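Local coordinates for protein D-alanyl transferase DltD (Enterococcus faecalis, PDB 6O93) that probably transfers D-alanine to lipoteichoic acid at the outer face of the cell membrane, at residues 297-302 with 307-312; 311-316 with 334-339. All blocks are in the same frame, centred on the assembly; numbering follows the deposited sequence.

Interaction 1. Residues 297-302 with 307-312; sequences VNKRWS and LSQDML. With PO4 (phosphate ion), chain G.
The carboxamide of Gln309 reaches across and gives one NE2 proton to Val297 O, just before helix 299-305, and the other to Ser302 OG within it. The bond from Gln309 NE2 to Ser302 OG, 3.1 Å, is nearly straight (171°) and lies in the amide plane. The other, 3.0 Å from Gln309 NE2 to Val297 O, is more bent (142°), with the donor above the carbonyl plane. Two acceptors on different residues thus fix the rotation of the amide, and a bend at chi2 (-74°) folds the chain far enough for NE2 to meet them. On the Gln309 OE1 side a water bridges to Val297 N, accepting from it.

Beside this polar link the packing is close and apolar: Val297 CG2 sits 3.7 Å from Leu312 CD1 and 4.0 Å from Leu307 CD2. The outer side is looser. There Lys299 NZ comes within 3.8 Å of Gln309 CG, while the ammonium keeps a long, weak ion pair with Asp303. Trp301 NE1 donates to phosphate O3 (2.9 Å), an ion probably from the crystallisation liquor.

Asn298 and Ser308 are the N-caps of helices 299-305 and 309-324; the contact joins these successive helices, which follow strand 289-294 of the parallel sheet.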
loop_
_atom_site.group_PDB
_atom_site.type_symbol
_atom_site.label_atom_id
_atom_site.label_comp_id
_atom_site.label_asym_id
_atom_site.label_seq_id
_atom_site.Cartn_x
_atom_site.Cartn_y
_atom_site.Cartn_z
ATOM N N VAL A 297 8.751 13.947 2.623
ATOM C CA VAL A 297 10.105 13.531 2.965
ATOM C C VAL A 297 10.664 14.561 3.934
ATOM O O VAL A 297 10.497 15.769 3.732
ATOM C CB VAL A 297 10.997 13.399 1.714
ATOM C CG1 VAL A 297 12.439 13.106 2.109
ATOM C CG2 VAL A 297 10.464 12.306 0.794
ATOM N N ASN A 298 11.308 14.085 4.997
ATOM C CA ASN A 298 11.825 14.978 6.027
ATOM C C ASN A 298 12.710 16.052 5.409
ATOM O O ASN A 298 13.672 15.747 4.700
ATOM C CB ASN A 298 12.608 14.176 7.068
ATOM C CG ASN A 298 13.098 15.036 8.220
ATOM O OD1 ASN A 298 12.579 16.127 8.463
ATOM N ND2 ASN A 298 14.102 14.546 8.935
ATOM N N LYS A 299 12.371 17.315 5.681
ATOM C CA LYS A 299 13.136 18.428 5.127
ATOM C C LYS A 299 14.604 18.344 5.530
ATOM O O LYS A 299 15.496 18.558 4.701
ATOM C CB LYS A 299 12.530 19.756 5.586
ATOM C CG LYS A 299 13.148 20.998 4.941
ATOM C CD LYS A 299 12.787 21.103 3.465
ATOM C CE LYS A 299 13.395 22.346 2.827
ATOM N NZ LYS A 299 13.115 22.411 1.362
ATOM N N ARG A 300 14.875 18.029 6.800
ATOM C CA ARG A 300 16.255 17.972 7.268
ATOM C C ARG A 300 17.067 16.942 6.493
ATOM O O ARG A 300 18.276 17.120 6.303
ATOM C CB ARG A 300 16.287 17.661 8.765
ATOM C CG ARG A 300 15.575 18.701 9.621
ATOM C CD ARG A 300 15.756 18.437 11.109
ATOM N NE ARG A 300 15.152 19.492 11.922
ATOM C CZ ARG A 300 15.354 19.647 13.228
ATOM N NH1 ARG A 300 16.152 18.816 13.887
ATOM N NH2 ARG A 300 14.759 20.639 13.879
ATOM N N TRP A 301 16.427 15.867 6.033
ATOM C CA TRP A 301 17.145 14.849 5.277
ATOM C C TRP A 301 17.281 15.236 3.809
ATOM O O TRP A 301 18.355 15.075 3.221
ATOM C CB TRP A 301 16.437 13.500 5.415
ATOM C CG TRP A 301 17.148 12.386 4.722
ATOM C CD1 TRP A 301 16.674 11.621 3.697
ATOM C CD2 TRP A 301 18.474 11.917 4.994
ATOM N NE1 TRP A 301 17.619 10.700 3.318
ATOM C CE2 TRP A 301 18.735 10.861 4.098
ATOM C CE3 TRP A 301 19.466 12.286 5.910
ATOM C CZ2 TRP A 301 19.944 10.169 4.091
ATOM C CZ3 TRP A 301 20.664 11.598 5.902
ATOM C CH2 TRP A 301 20.894 10.552 4.997
ATOM N N SER A 302 16.209 15.754 3.203
ATOM C CA SER A 302 16.280 16.157 1.802
ATOM C C SER A 302 17.281 17.288 1.597
ATOM O O SER A 302 17.922 17.365 0.541
ATOM C CB SER A 302 14.895 16.569 1.302
ATOM O OG SER A 302 14.341 17.600 2.102
ATOM N N LEU A 307 17.508 15.806 -2.512
ATOM C CA LEU A 307 16.218 15.482 -3.107
ATOM C C LEU A 307 15.354 16.734 -3.189
ATOM O O LEU A 307 15.214 17.474 -2.210
ATOM C CB LEU A 307 15.510 14.404 -2.286
ATOM C CG LEU A 307 14.212 13.854 -2.885
ATOM C CD1 LEU A 307 14.508 12.981 -4.102
ATOM C CD2 LEU A 307 13.418 13.079 -1.845
ATOM N N SER A 308 14.772 16.970 -4.362
ATOM C CA SER A 308 14.050 18.209 -4.616
ATOM C C SER A 308 12.641 18.122 -4.046
ATOM O O SER A 308 11.836 17.293 -4.486
ATOM C CB SER A 308 13.998 18.504 -6.112
ATOM O OG SER A 308 13.140 19.602 -6.370
ATOM N N GLN A 309 12.343 18.985 -3.071
ATOM C CA GLN A 309 10.981 19.091 -2.562
ATOM C C GLN A 309 10.046 19.683 -3.606
ATOM O O GLN A 309 8.848 19.371 -3.613
ATOM C CB GLN A 309 10.964 19.940 -1.292
ATOM C CG GLN A 309 11.626 19.275 -0.096
ATOM C CD GLN A 309 10.776 18.169 0.507
ATOM O OE1 GLN A 309 9.606 18.007 0.157
ATOM N NE2 GLN A 309 11.361 17.405 1.421
ATOM N N ASP A 310 10.567 20.537 -4.491
ATOM C CA ASP A 310 9.759 21.042 -5.595
ATOM C C ASP A 310 9.321 19.905 -6.509
ATOM O O ASP A 310 8.169 19.865 -6.958
ATOM C CB ASP A 310 10.546 22.091 -6.384
ATOM C CG ASP A 310 11.014 23.246 -5.516
ATOM O OD1 ASP A 310 10.277 23.629 -4.581
ATOM O OD2 ASP A 310 12.119 23.772 -5.768
ATOM N N MET A 311 10.230 18.969 -6.792
ATOM C CA MET A 311 9.878 17.803 -7.595
ATOM C C MET A 311 8.814 16.960 -6.901
ATOM O O MET A 311 7.888 16.459 -7.547
ATOM C CB MET A 311 11.133 16.973 -7.875
ATOM C CG MET A 311 10.895 15.696 -8.671
ATOM S SD MET A 311 10.422 14.277 -7.659
ATOM C CE MET A 311 11.909 14.017 -6.698
ATOM N N LEU A 312 8.927 16.794 -5.580
ATOM C CA LEU A 312 7.920 16.033 -4.851
ATOM C C LEU A 312 6.548 16.687 -4.949
ATOM O O LEU A 312 5.530 15.987 -4.981
ATOM C CB LEU A 312 8.332 15.876 -3.386
ATOM C CG LEU A 312 9.516 14.944 -3.117
ATOM C CD1 LEU A 312 9.905 14.985 -1.646
ATOM C CD2 LEU A 312 9.199 13.514 -3.544
HETATM P P PO4 G . 16.541 7.304 1.708
HETATM O O1 PO4 G . 16.074 6.642 0.432
HETATM O O2 PO4 G . 15.926 6.597 2.894
HETATM O O3 PO4 G . 16.117 8.752 1.702
HETATM O O4 PO4 G . 18.047 7.221 1.802
HETATM O O HOH W 1 7.650 16.107 0.811
#

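Interaction 2. Residues 311-316 with 334-339; sequences MLQQVA and FSTCSN
Polar contact between Gln313 and Ser335 links helix 309-324 to the loop that follows strand 331-333. Gln313 NE2 donates to Ser335 OG over 3.1 Å, a bent bond (141°) whose acceptor stands 27° out of the amide plane. The same nitrogen lies 3.3 Å from Ser335 O. Ser335 OG, held between its own backbone N and carbonyl carbon (chi1 63°), is also hydrogen-bonded to Asp333 OD1, which is consistent with the hydroxyl being held between the aspartate and the helix.

Van der Waals contacts are few. Thr336 CG2 comes against the flat amide of Gln313 at 3.6 Å from OE1, the two side chains crossing at about a right angle on the more exposed flank. On the buried flank Ala316 CB approaches Ser335 OG to 3.7 Å.

Backbone bonding shapes the loop itself: Cys337 N to Phe334 O, 3.0 Å, closes a type I beta turn with Ser335 and Thr336 at its corners. Strand 289-294, helix 309-324 and the parallel neighbouring strand 331-333 make a beta-alpha-beta unit, and this contact joins its helix to the turn just after its second strand, consistent with the alpha/beta fold of the SGNH hydrolase clan.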
loop_
_atom_site.group_PDB
_atom_site.type_symbol
_atom_site.label_atom_id
_atom_site.label_comp_id
_atom_site.label_asym_id
_atom_site.label_seq_id
_atom_site.Cartn_x
_atom_site.Cartn_y
_atom_site.Cartn_z
ATOM N N MET A 311 10.230 18.969 -6.792
ATOM C CA MET A 311 9.878 17.803 -7.595
ATOM C C MET A 311 8.814 16.960 -6.901
ATOM O O MET A 311 7.888 16.459 -7.547
ATOM C CB MET A 311 11.133 16.973 -7.875
ATOM C CG MET A 311 10.895 15.696 -8.671
ATOM S SD MET A 311 10.422 14.277 -7.659
ATOM C CE MET A 311 11.909 14.017 -6.698
ATOM N N LEU A 312 8.927 16.794 -5.580
ATOM C CA LEU A 312 7.920 16.033 -4.851
ATOM C C LEU A 312 6.548 16.687 -4.949
ATOM O O LEU A 312 5.530 15.987 -4.981
ATOM C CB LEU A 312 8.332 15.876 -3.386
ATOM C CG LEU A 312 9.516 14.944 -3.117
ATOM C CD1 LEU A 312 9.905 14.985 -1.646
ATOM C CD2 LEU A 312 9.199 13.514 -3.544
ATOM N N GLN A 313 6.496 18.022 -5.004
ATOM C CA GLN A 313 5.214 18.697 -5.185
ATOM C C GLN A 313 4.674 18.496 -6.593
ATOM O O GLN A 313 3.455 18.422 -6.783
ATOM C CB GLN A 313 5.351 20.190 -4.875
ATOM C CG GLN A 313 5.511 20.494 -3.396
ATOM C CD GLN A 313 4.390 19.903 -2.562
ATOM O OE1 GLN A 313 3.211 20.088 -2.865
ATOM N NE2 GLN A 313 4.753 19.166 -1.521
ATOM N N GLN A 314 5.556 18.409 -7.590
ATOM C CA GLN A 314 5.111 18.066 -8.936
ATOM C C GLN A 314 4.506 16.668 -8.963
ATOM O O GLN A 314 3.499 16.429 -9.643
ATOM C CB GLN A 314 6.282 18.169 -9.912
ATOM C CG GLN A 314 6.812 19.585 -10.097
ATOM C CD GLN A 314 5.821 20.495 -10.799
ATOM O OE1 GLN A 314 5.415 20.233 -11.929
ATOM N NE2 GLN A 314 5.423 21.568 -10.127
ATOM N N VAL A 315 5.100 15.735 -8.216
ATOM C CA VAL A 315 4.571 14.376 -8.145
ATOM C C VAL A 315 3.195 14.377 -7.491
ATOM O O VAL A 315 2.249 13.752 -7.985
ATOM C CB VAL A 315 5.554 13.462 -7.391
ATOM C CG1 VAL A 315 4.962 12.073 -7.197
ATOM C CG2 VAL A 315 6.877 13.383 -8.134
ATOM N N ALA A 316 3.064 15.079 -6.363
ATOM C CA ALA A 316 1.770 15.159 -5.695
ATOM C C ALA A 316 0.712 15.752 -6.618
ATOM O O ALA A 316 -0.428 15.274 -6.657
ATOM C CB ALA A 316 1.886 15.985 -4.414
ATOM N N PHE A 334 -0.091 15.137 2.774
ATOM C CA PHE A 334 0.862 15.665 3.739
ATOM C C PHE A 334 2.242 15.903 3.123
ATOM O O PHE A 334 3.228 16.026 3.857
ATOM C CB PHE A 334 0.973 14.724 4.939
ATOM C CG PHE A 334 -0.311 14.560 5.705
ATOM C CD1 PHE A 334 -0.842 15.614 6.428
ATOM C CD2 PHE A 334 -0.981 13.348 5.710
ATOM C CE1 PHE A 334 -2.021 15.465 7.135
ATOM C CE2 PHE A 334 -2.160 13.193 6.414
ATOM C CZ PHE A 334 -2.681 14.252 7.128
ATOM N N SER A 335 2.332 15.975 1.792
ATOM C CA SER A 335 3.622 16.197 1.150
ATOM C C SER A 335 4.191 17.576 1.461
ATOM O O SER A 335 5.408 17.765 1.368
ATOM C CB SER A 335 3.500 16.014 -0.365
ATOM O OG SER A 335 2.628 16.977 -0.933
ATOM N N THR A 336 3.342 18.537 1.827
ATOM C CA THR A 336 3.798 19.865 2.218
ATOM C C THR A 336 4.237 19.936 3.674
ATOM O O THR A 336 4.633 21.016 4.129
ATOM C CB THR A 336 2.690 20.895 1.979
ATOM O OG1 THR A 336 1.483 20.453 2.613
ATOM C CG2 THR A 336 2.446 21.084 0.487
ATOM N N CYS A 337 4.176 18.823 4.410
ATOM C CA CYS A 337 4.564 18.779 5.815
ATOM C C CYS A 337 6.010 18.339 6.007
ATOM O O CYS A 337 6.356 17.796 7.067
ATOM C CB CYS A 337 3.623 17.852 6.585
ATOM S SG CYS A 337 1.880 18.318 6.480
ATOM N N SER A 338 6.868 18.564 5.010
ATOM C CA SER A 338 8.244 18.086 5.090
ATOM C C SER A 338 8.989 18.698 6.269
ATOM O O SER A 338 9.858 18.045 6.856
ATOM C CB SER A 338 8.976 18.394 3.784
ATOM O OG SER A 338 8.890 19.770 3.464
ATOM N N ASN A 339 8.671 19.938 6.629
ATOM C CA ASN A 339 9.360 20.624 7.714
ATOM C C ASN A 339 8.690 20.422 9.068
ATOM O O ASN A 339 9.149 20.997 10.060
ATOM C CB ASN A 339 9.458 22.123 7.411
ATOM C CG ASN A 339 10.566 22.802 8.192
ATOM O OD1 ASN A 339 11.587 22.187 8.505
ATOM N ND2 ASN A 339 10.370 24.078 8.514
#

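How the interactions relate
From the N terminus, the chain leaves strand 289-294, enters helix 299-305, and returns on itself at 307-312, where interaction 1 closes a short local loop. Helix 309-324 then runs on to strand 331-333 at the sheet edge, and residues 334-339 come back to the same helix in interaction 2, closing a longer loop. The two loops follow in sequence, overlapping at Met311 and Leu312. Their centres lie 8 Å apart, and they meet directly where Lys299 N probably hydrogen-bonds to Ser338 O at 2.9 Å. Helix 309-324, the start of helix 299-305 and the segment after the last strand are thereby tied together.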